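Local coordinates for protein glucose-1-phosphate uridylyltransferase (Sphingomonas elodea, PDB 2UX8) that probably catalyses the transfer of a uridylyl group from UTP to alpha-D-glucose 1-phosphate, yielding UDP-glucose and diphosphate, at residues A17-A22 and E61-V66. Residues are numbered along the deposited sequence; the frame is centred on the assembly and turned at random.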
loop_
_atom_site.group_PDB
_atom_site.type_symbol
_atom_site.label_atom_id
_atom_site.label_comp_id
_atom_site.label_asym_id
_atom_site.label_seq_id
_atom_site.Cartn_x
_atom_site.Cartn_y
_atom_site.Cartn_z
ATOM N N ALA C 17 1.009 -8.951 24.317
ATOM C CA ALA C 17 -0.105 -9.656 23.708
ATOM C C ALA C 17 0.176 -9.881 22.224
ATOM O O ALA C 17 0.732 -9.014 21.539
ATOM C CB ALA C 17 -1.381 -8.856 23.879
ATOM N N VAL C 18 -0.208 -11.055 21.732
ATOM C CA VAL C 18 -0.005 -11.402 20.334
ATOM C C VAL C 18 -1.343 -11.489 19.632
ATOM O O VAL C 18 -2.252 -12.163 20.105
ATOM C CB VAL C 18 0.720 -12.746 20.196
ATOM C CG1 VAL C 18 0.804 -13.153 18.733
ATOM C CG2 VAL C 18 2.101 -12.633 20.793
ATOM N N PHE C 19 -1.462 -10.803 18.497
ATOM C CA PHE C 19 -2.714 -10.793 17.741
ATOM C C PHE C 19 -2.558 -11.430 16.376
ATOM O O PHE C 19 -1.942 -10.850 15.492
ATOM C CB PHE C 19 -3.209 -9.364 17.535
ATOM C CG PHE C 19 -3.377 -8.578 18.805
ATOM C CD1 PHE C 19 -2.273 -8.135 19.526
ATOM C CD2 PHE C 19 -4.643 -8.257 19.267
ATOM C CE1 PHE C 19 -2.435 -7.377 20.682
ATOM C CE2 PHE C 19 -4.816 -7.500 20.423
ATOM C CZ PHE C 19 -3.713 -7.058 21.131
ATOM N N PRO C 20 -3.108 -12.638 16.186
ATOM C CA PRO C 20 -2.994 -13.305 14.879
ATOM C C PRO C 20 -3.941 -12.596 13.919
ATOM O O PRO C 20 -5.146 -12.746 14.026
ATOM C CB PRO C 20 -3.454 -14.743 15.169
ATOM C CG PRO C 20 -3.230 -14.904 16.659
ATOM C CD PRO C 20 -3.669 -13.551 17.197
ATOM N N VAL C 21 -3.400 -11.816 12.994
ATOM C CA VAL C 21 -4.230 -11.083 12.042
ATOM C C VAL C 21 -3.809 -11.326 10.595
ATOM O O VAL C 21 -3.754 -10.396 9.803
ATOM C CB VAL C 21 -4.163 -9.549 12.306
ATOM C CG1 VAL C 21 -4.847 -9.207 13.621
ATOM C CG2 VAL C 21 -2.710 -9.085 12.325
ATOM N N ALA C 22 -3.519 -12.568 10.236
ATOM C CA ALA C 22 -3.085 -12.847 8.877
ATOM C C ALA C 22 -4.016 -13.771 8.106
ATOM O O ALA C 22 -3.610 -14.390 7.129
ATOM C CB ALA C 22 -1.686 -13.422 8.902
ATOM N N GLU C 61 1.164 -3.686 27.633
ATOM C CA GLU C 61 1.762 -2.511 27.012
ATOM C C GLU C 61 2.549 -2.736 25.730
ATOM O O GLU C 61 3.219 -1.832 25.252
ATOM C CB GLU C 61 2.643 -1.769 28.013
ATOM C CG GLU C 61 3.735 -2.606 28.611
ATOM C CD GLU C 61 4.504 -1.871 29.687
ATOM O OE1 GLU C 61 3.873 -1.207 30.529
ATOM O OE2 GLU C 61 5.742 -1.965 29.705
ATOM N N GLN C 62 2.469 -3.928 25.163
ATOM C CA GLN C 62 3.182 -4.210 23.925
ATOM C C GLN C 62 2.337 -5.134 23.051
ATOM O O GLN C 62 2.224 -6.334 23.312
ATOM C CB GLN C 62 4.552 -4.842 24.230
ATOM C CG GLN C 62 5.323 -5.375 23.013
ATOM C CD GLN C 62 5.958 -4.285 22.168
ATOM O OE1 GLN C 62 6.880 -3.598 22.611
ATOM N NE2 GLN C 62 5.469 -4.124 20.943
ATOM N N MET C 63 1.719 -4.557 22.026
ATOM C CA MET C 63 0.902 -5.326 21.094
ATOM C C MET C 63 1.796 -5.797 19.959
ATOM O O MET C 63 2.535 -5.000 19.373
ATOM C CB MET C 63 -0.192 -4.457 20.493
ATOM C CG MET C 63 -0.849 -3.563 21.480
ATOM S SD MET C 63 -1.539 -4.527 22.805
ATOM C CE MET C 63 -3.149 -3.986 22.746
ATOM N N ILE C 64 1.766 -7.084 19.652
ATOM C CA ILE C 64 2.571 -7.556 18.543
ATOM C C ILE C 64 1.644 -8.262 17.568
ATOM O O ILE C 64 1.049 -9.290 17.868
ATOM C CB ILE C 64 3.795 -8.425 19.019
ATOM C CG1 ILE C 64 3.740 -9.817 18.421
ATOM C CG2 ILE C 64 3.884 -8.458 20.533
ATOM C CD1 ILE C 64 4.588 -9.959 17.190
ATOM N N PHE C 65 1.479 -7.627 16.410
ATOM C CA PHE C 65 0.622 -8.118 15.330
ATOM C C PHE C 65 1.397 -9.012 14.382
ATOM O O PHE C 65 2.443 -8.616 13.876
ATOM C CB PHE C 65 0.077 -6.960 14.471
ATOM C CG PHE C 65 -0.976 -6.118 15.134
ATOM C CD1 PHE C 65 -1.175 -6.147 16.510
ATOM C CD2 PHE C 65 -1.744 -5.244 14.371
ATOM C CE1 PHE C 65 -2.117 -5.314 17.110
ATOM C CE2 PHE C 65 -2.691 -4.404 14.976
ATOM C CZ PHE C 65 -2.871 -4.446 16.343
ATOM N N VAL C 66 0.894 -10.216 14.140
ATOM C CA VAL C 66 1.537 -11.096 13.174
ATOM C C VAL C 66 0.573 -11.054 11.982
ATOM O O VAL C 66 -0.494 -11.668 12.001
ATOM C CB VAL C 66 1.773 -12.527 13.765
ATOM C CG1 VAL C 66 1.018 -12.684 15.025
ATOM C CG2 VAL C 66 1.412 -13.600 12.763
#
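Phe19 meets both Met63 and Phe65 on one face of a parallel strand pair. Strands 16-21 and 62-67 lie in the central sheet of the GT-A nucleotidyltransferase fold, joined through helix 47-57 as a beta-alpha-beta unit. CG of Phe19 stands anti to its carbonyl carbon (chi1 -55°), which turns the ring along the strand toward Met63. CE1 of Phe65 sits over one face of the Phe19 ring, offset toward the rim, 3.7 Å from Phe19 CD1. The two ring planes are inclined at 57°. Met63 makes a Met-aromatic contact at the ring edge, with SD 4.8 Å from the Phe19 centroid. Val52 of helix 47-57 packs on both Phe19 and Met63, and Phe78 meets Phe65 edge-to-face.

The other face carries Val18, Ile64 and Val66. Val18 and Ile64 lie side by side, CG2 to CG1. The other branch of Val18, CG1, is anti to the backbone N (chi1 175°) and reaches Val66 CG1 at 3.7 Å. Five backbone hydrogen bonds tie the strands, from Ala17 N to Gln62 O through to Val21 N to Val66 O. Val66 O, the acceptor of that last bond, also lies 3.4 Å from Val21 CG2.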